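Local structure of sulfite dehydrogenase (Paracoccus pantotrophus, 2XTS) at the interface of chains A and B. The protein oxidises protein-bound sulfane sulfur as the molybdenum-containing subunit of the sulfane dehydrogenase SoxCD, working together with a c-type cytochrome subunit. Numbering follows the deposited sequence. Chains: chain A, Sulfite dehydrogenase; chain B, Cytochrome.

Contact 1 and contact 2 are two separate patches of the same pairing of chains A and B, with centres of their C-alpha atoms about 28 Å apart and no residue in common. On the cytochrome, contact 1 uses loop residues B:Ser59, B:Trp60 and B:Phe99, the last just past helix 86-96, whereas contact 2 uses the late segment B:Arg191 to B:Pro197. On chain A, contact 1 includes A:Ser51 and A:His76 of the haem pocket. Contact 1 thus belongs to the likely electron-transfer side, while contact 2, where the tail of chain B lies on chain A, probably helps hold the complex together.

Contact 1: the interface of chains A and B. Residues chain A 47-48, 50-51, 76; chain B 59-60, 99.
Two aromatic rings of chain B meet chain A in different ways: the indole of B:Trp60 takes the carboxylate of A:Glu47 on one face, while the phenyl of B:Phe99 has oxygen atoms at its edge, in plane. Chain B is a c-type cytochrome with a haem-binding CXXCH motif, and B:Phe99 follows two residues after the axial ligand B:Met97. Chain A is the molybdenum subunit, of the sulfite oxidase family, and its A:Ser51 and A:His76 line the haem pocket.

The carboxylate of A:Glu47 lies almost parallel to the indole, the planes 16° apart, although the two side chains cross at about a right angle. Its CD sits offset toward the rim of the ring system, 3.4 Å from CD2 of B:Trp60. Further back, CG passes 3.7 Å from CZ3 of B:Trp60, placed there by a chain that starts anti to the backbone N and bends at chi2. CB of B:Ser59 packs 3.6 Å from CD of A:Glu47. The carboxylate oxygen OE2 overlaps the peptide between B:Ser59 and B:Trp60, a model error that carries no bonding information, and it clashes with the carbonyl O of B:Ser59 at 2.6 Å. The stacked position of the carboxylate should be read with the same caution.

B:Phe99 has CG anti to its backbone N (chi1 -171°), sending the ring tip first into chain A. Its edge meets the hydroxyl OG of A:Ser48 at CE2, 3.5 Å away, and the backbone O of A:His76 at CE1, also 3.5 Å away. Between these, CG2 of A:Val50 comes in obliquely to 3.6 Å from CZ of B:Phe99. The backbone N-H of A:Val50 donates a rather long hydrogen bond to OG of A:Ser48 (3.3 Å, 153° at the hydrogen), which may help keep that hydroxyl beside the ring edge.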
# COMPACT_ATOMS: atom_id res chain seq x y z
N GLU A 47 26.05 14.72 -8.49
CA GLU A 47 26.99 15.53 -7.69
C GLU A 47 26.47 16.00 -6.34
O GLU A 47 27.26 16.41 -5.50
CB GLU A 47 27.55 16.75 -8.42
CG GLU A 47 28.43 17.60 -7.41
CD GLU A 47 29.66 18.25 -7.98
OE1 GLU A 47 30.66 18.43 -7.25
OE2 GLU A 47 29.63 18.61 -9.16
N SER A 48 25.15 15.98 -6.15
CA SER A 48 24.55 16.47 -4.92
C SER A 48 23.44 15.52 -4.51
O SER A 48 22.66 15.10 -5.37
CB SER A 48 23.96 17.86 -5.15
OG SER A 48 23.15 18.23 -4.04
N VAL A 50 20.80 16.25 -2.90
CA VAL A 50 19.49 16.91 -3.04
C VAL A 50 18.98 17.02 -4.48
O VAL A 50 17.79 17.27 -4.68
CB VAL A 50 19.39 18.26 -2.29
CG1 VAL A 50 19.67 18.06 -0.82
CG2 VAL A 50 20.32 19.30 -2.88
N SER A 51 19.86 16.86 -5.47
CA SER A 51 19.40 16.66 -6.84
C SER A 51 19.87 15.29 -7.29
O SER A 51 20.92 15.12 -7.87
CB SER A 51 19.82 17.77 -7.82
OG SER A 51 19.30 17.48 -9.12
N HIS A 76 15.16 17.51 -7.20
CA HIS A 76 16.15 18.41 -7.79
C HIS A 76 16.61 19.51 -6.82
O HIS A 76 17.68 20.07 -7.03
CB HIS A 76 15.66 19.03 -9.10
CG HIS A 76 15.39 18.04 -10.19
ND1 HIS A 76 16.17 17.87 -11.32
CD2 HIS A 76 14.38 17.15 -10.30
CE1 HIS A 76 15.64 16.91 -12.06
NE2 HIS A 76 14.55 16.46 -11.46
N SER B 59 32.83 18.26 -10.34
CA SER B 59 31.78 17.58 -11.07
C SER B 59 30.50 18.41 -11.20
O SER B 59 29.46 17.88 -11.61
CB SER B 59 31.43 16.26 -10.37
OG SER B 59 32.58 15.44 -10.24
N TRP B 60 30.54 19.70 -10.87
CA TRP B 60 29.37 20.56 -11.03
C TRP B 60 29.11 20.82 -12.52
O TRP B 60 30.02 20.71 -13.35
CB TRP B 60 29.57 21.89 -10.33
CG TRP B 60 29.73 21.86 -8.84
CD1 TRP B 60 30.87 22.22 -8.16
CD2 TRP B 60 28.75 21.53 -7.84
NE1 TRP B 60 30.65 22.15 -6.82
CE2 TRP B 60 29.37 21.72 -6.59
CE3 TRP B 60 27.42 21.08 -7.87
CZ2 TRP B 60 28.72 21.49 -5.38
CZ3 TRP B 60 26.77 20.87 -6.67
CH2 TRP B 60 27.42 21.06 -5.44
N PHE B 99 22.02 27.43 -6.53
CA PHE B 99 21.60 26.16 -5.93
C PHE B 99 21.75 26.28 -4.42
O PHE B 99 22.85 26.48 -3.92
CB PHE B 99 22.53 25.08 -6.49
CG PHE B 99 22.17 23.65 -6.19
CD1 PHE B 99 21.00 23.09 -6.66
CD2 PHE B 99 23.07 22.83 -5.54
CE1 PHE B 99 20.71 21.74 -6.47
CE2 PHE B 99 22.80 21.47 -5.33
CZ PHE B 99 21.60 20.93 -5.79

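Contact 2: the interface of chains A and B. Residues chain A 36, 59-60, 137, 273-276, 278; chain B 191-197.
The chain B segment from B:Arg191 to B:Pro197 runs as an extended loop along chain A, turned at B:Gly194, where phi is positive (84°), and pinned just beyond by a nearly straight backbone hydrogen bond from N of B:Met196 to O of A:Gln274 (3.0 Å, 167° at the hydrogen). This is a tail-on-surface interface between the cytochrome and the molybdenum subunit of SoxCD. The amide of A:Gln274 does double duty: NE2 gives one hydrogen bond to the backbone O of B:Ala193 (3.0 Å) and another to OE1 of A:Gln137 (2.9 Å), both close to its own plane. In return, OE1 of A:Gln274 accepts from the backbone N of A:Gln137, which fixes the rotation of the amide. An alanine here removes the amide and with it the bonds to B:Ala193 O and A:Gln137, which would probably loosen the hold on the turn at B:Gly194. That same NE2 lies over one face of the A:His59 imidazole, whose own NE2 donates to O of B:Gly194 (2.8 Å) from above the carbonyl plane.

B:Met196, bent at chi2 and chi3, lays its CG beside CG2 of A:Val275 and brings SD 3.8 Å from CD2 of A:His36. B:Pro197 meets A:His36 tip to tip, CD over the ring centre and 3.3 Å from CE1. Two arginines also approach tip to tip, NH2 of A:Arg278 above the B:Arg191 guanidinium, planes 66° apart; their like charges would probably repel. NH1 of A:Arg278 donates to O of B:Met196 (2.9 Å), and its NH2 reaches that oxygen through a water 2.8 Å from B:Met196 O.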
# COMPACT_ATOMS: atom_id res chain seq x y z
N HIS A 36 16.62 -5.06 4.82
CA HIS A 36 17.16 -4.96 3.44
C HIS A 36 16.14 -4.45 2.42
O HIS A 36 16.50 -4.14 1.29
CB HIS A 36 17.70 -6.34 2.96
CG HIS A 36 16.69 -7.43 3.04
ND1 HIS A 36 16.22 -7.92 4.24
CD2 HIS A 36 15.97 -8.05 2.07
CE1 HIS A 36 15.29 -8.83 4.01
NE2 HIS A 36 15.12 -8.93 2.70
N HIS A 59 13.69 -5.96 -6.11
CA HIS A 59 14.11 -7.35 -6.00
C HIS A 59 13.34 -8.12 -4.94
O HIS A 59 13.17 -9.31 -5.06
CB HIS A 59 15.60 -7.39 -5.70
CG HIS A 59 15.96 -6.82 -4.37
ND1 HIS A 59 15.78 -5.49 -4.07
CD2 HIS A 59 16.59 -7.37 -3.30
CE1 HIS A 59 16.21 -5.26 -2.85
NE2 HIS A 59 16.72 -6.38 -2.35
N ALA A 60 12.94 -7.43 -3.88
CA ALA A 60 12.38 -8.09 -2.69
C ALA A 60 10.87 -8.01 -2.60
O ALA A 60 10.27 -8.72 -1.82
CB ALA A 60 12.99 -7.49 -1.42
N GLN A 137 17.17 -3.67 -8.27
CA GLN A 137 16.89 -2.45 -7.52
C GLN A 137 17.57 -1.26 -8.21
O GLN A 137 16.99 -0.17 -8.34
CB GLN A 137 17.42 -2.58 -6.09
CG GLN A 137 17.31 -1.30 -5.29
CD GLN A 137 17.30 -1.52 -3.80
OE1 GLN A 137 17.84 -2.52 -3.32
NE2 GLN A 137 16.67 -0.61 -3.07
N PRO A 273 20.43 -10.42 -9.27
CA PRO A 273 21.71 -10.42 -8.54
C PRO A 273 21.61 -10.32 -7.01
O PRO A 273 22.44 -10.90 -6.33
CB PRO A 273 22.44 -9.21 -9.12
CG PRO A 273 21.93 -9.17 -10.55
CD PRO A 273 20.46 -9.52 -10.44
N GLN A 274 20.62 -9.60 -6.49
CA GLN A 274 20.41 -9.49 -5.06
C GLN A 274 19.59 -10.65 -4.51
O GLN A 274 19.34 -10.68 -3.31
CB GLN A 274 19.65 -8.20 -4.74
CG GLN A 274 20.40 -6.91 -5.04
CD GLN A 274 19.45 -5.75 -5.19
OE1 GLN A 274 18.70 -5.69 -6.17
NE2 GLN A 274 19.44 -4.83 -4.21
N VAL A 275 19.10 -11.55 -5.36
CA VAL A 275 18.25 -12.67 -4.97
C VAL A 275 18.82 -13.95 -5.59
O VAL A 275 18.27 -14.52 -6.54
CB VAL A 275 16.79 -12.47 -5.43
CG1 VAL A 275 15.88 -13.55 -4.80
CG2 VAL A 275 16.28 -11.09 -5.09
N PRO A 276 19.98 -14.39 -5.09
CA PRO A 276 20.57 -15.64 -5.58
C PRO A 276 19.74 -16.86 -5.24
O PRO A 276 18.93 -16.82 -4.31
CB PRO A 276 21.89 -15.70 -4.82
CG PRO A 276 21.62 -14.96 -3.57
CD PRO A 276 20.76 -13.82 -3.99
N ARG A 278 19.75 -20.01 -3.47
CA ARG A 278 20.53 -20.69 -2.43
C ARG A 278 19.95 -22.04 -2.05
O ARG A 278 20.54 -22.75 -1.24
CB ARG A 278 20.59 -19.83 -1.16
CG ARG A 278 21.27 -18.48 -1.29
CD ARG A 278 21.43 -17.90 0.10
NE ARG A 278 22.35 -16.77 0.22
CZ ARG A 278 21.98 -15.49 0.27
NH1 ARG A 278 20.71 -15.12 0.17
NH2 ARG A 278 22.91 -14.56 0.42
N ARG B 191 28.36 -8.57 -1.13
CA ARG B 191 27.22 -8.70 -2.04
C ARG B 191 26.64 -7.35 -2.36
O ARG B 191 26.80 -6.42 -1.58
CB ARG B 191 26.11 -9.58 -1.44
CG ARG B 191 26.49 -11.04 -1.25
CD ARG B 191 25.34 -11.86 -0.70
NE ARG B 191 25.66 -13.28 -0.75
CZ ARG B 191 25.52 -14.05 -1.83
NH1 ARG B 191 25.03 -13.57 -2.96
NH2 ARG B 191 25.86 -15.34 -1.77
N PRO B 192 25.93 -7.24 -3.48
CA PRO B 192 25.17 -6.02 -3.76
C PRO B 192 24.30 -5.61 -2.57
O PRO B 192 23.62 -6.44 -1.96
CB PRO B 192 24.32 -6.40 -4.97
CG PRO B 192 25.16 -7.49 -5.68
CD PRO B 192 25.79 -8.25 -4.55
N ALA B 193 24.32 -4.33 -2.23
CA ALA B 193 23.61 -3.89 -1.06
C ALA B 193 22.13 -4.25 -1.17
O ALA B 193 21.51 -4.09 -2.21
CB ALA B 193 23.79 -2.42 -0.81
N GLY B 194 21.57 -4.68 -0.05
CA GLY B 194 20.19 -5.09 0.02
C GLY B 194 19.90 -6.51 -0.39
O GLY B 194 18.74 -6.92 -0.49
N SER B 195 20.96 -7.28 -0.62
CA SER B 195 20.79 -8.69 -0.97
C SER B 195 19.98 -9.43 0.09
O SER B 195 20.03 -9.12 1.27
CB SER B 195 22.15 -9.36 -1.19
OG SER B 195 22.77 -8.91 -2.39
N MET B 196 19.22 -10.42 -0.36
CA MET B 196 18.36 -11.17 0.53
C MET B 196 19.18 -11.90 1.57
O MET B 196 20.17 -12.53 1.24
CB MET B 196 17.60 -12.22 -0.26
CG MET B 196 16.71 -11.64 -1.32
SD MET B 196 15.39 -10.55 -0.73
CE MET B 196 14.31 -11.79 -0.02
N PRO B 197 18.74 -11.86 2.83
CA PRO B 197 19.43 -12.64 3.85
C PRO B 197 19.41 -14.14 3.54
O PRO B 197 18.43 -14.67 3.01
CB PRO B 197 18.67 -12.33 5.13
CG PRO B 197 17.84 -11.14 4.86
CD PRO B 197 17.62 -11.07 3.39
O HOH W 1 23.65 -11.14 -3.79
O HOH W 2 22.88 -11.97 1.47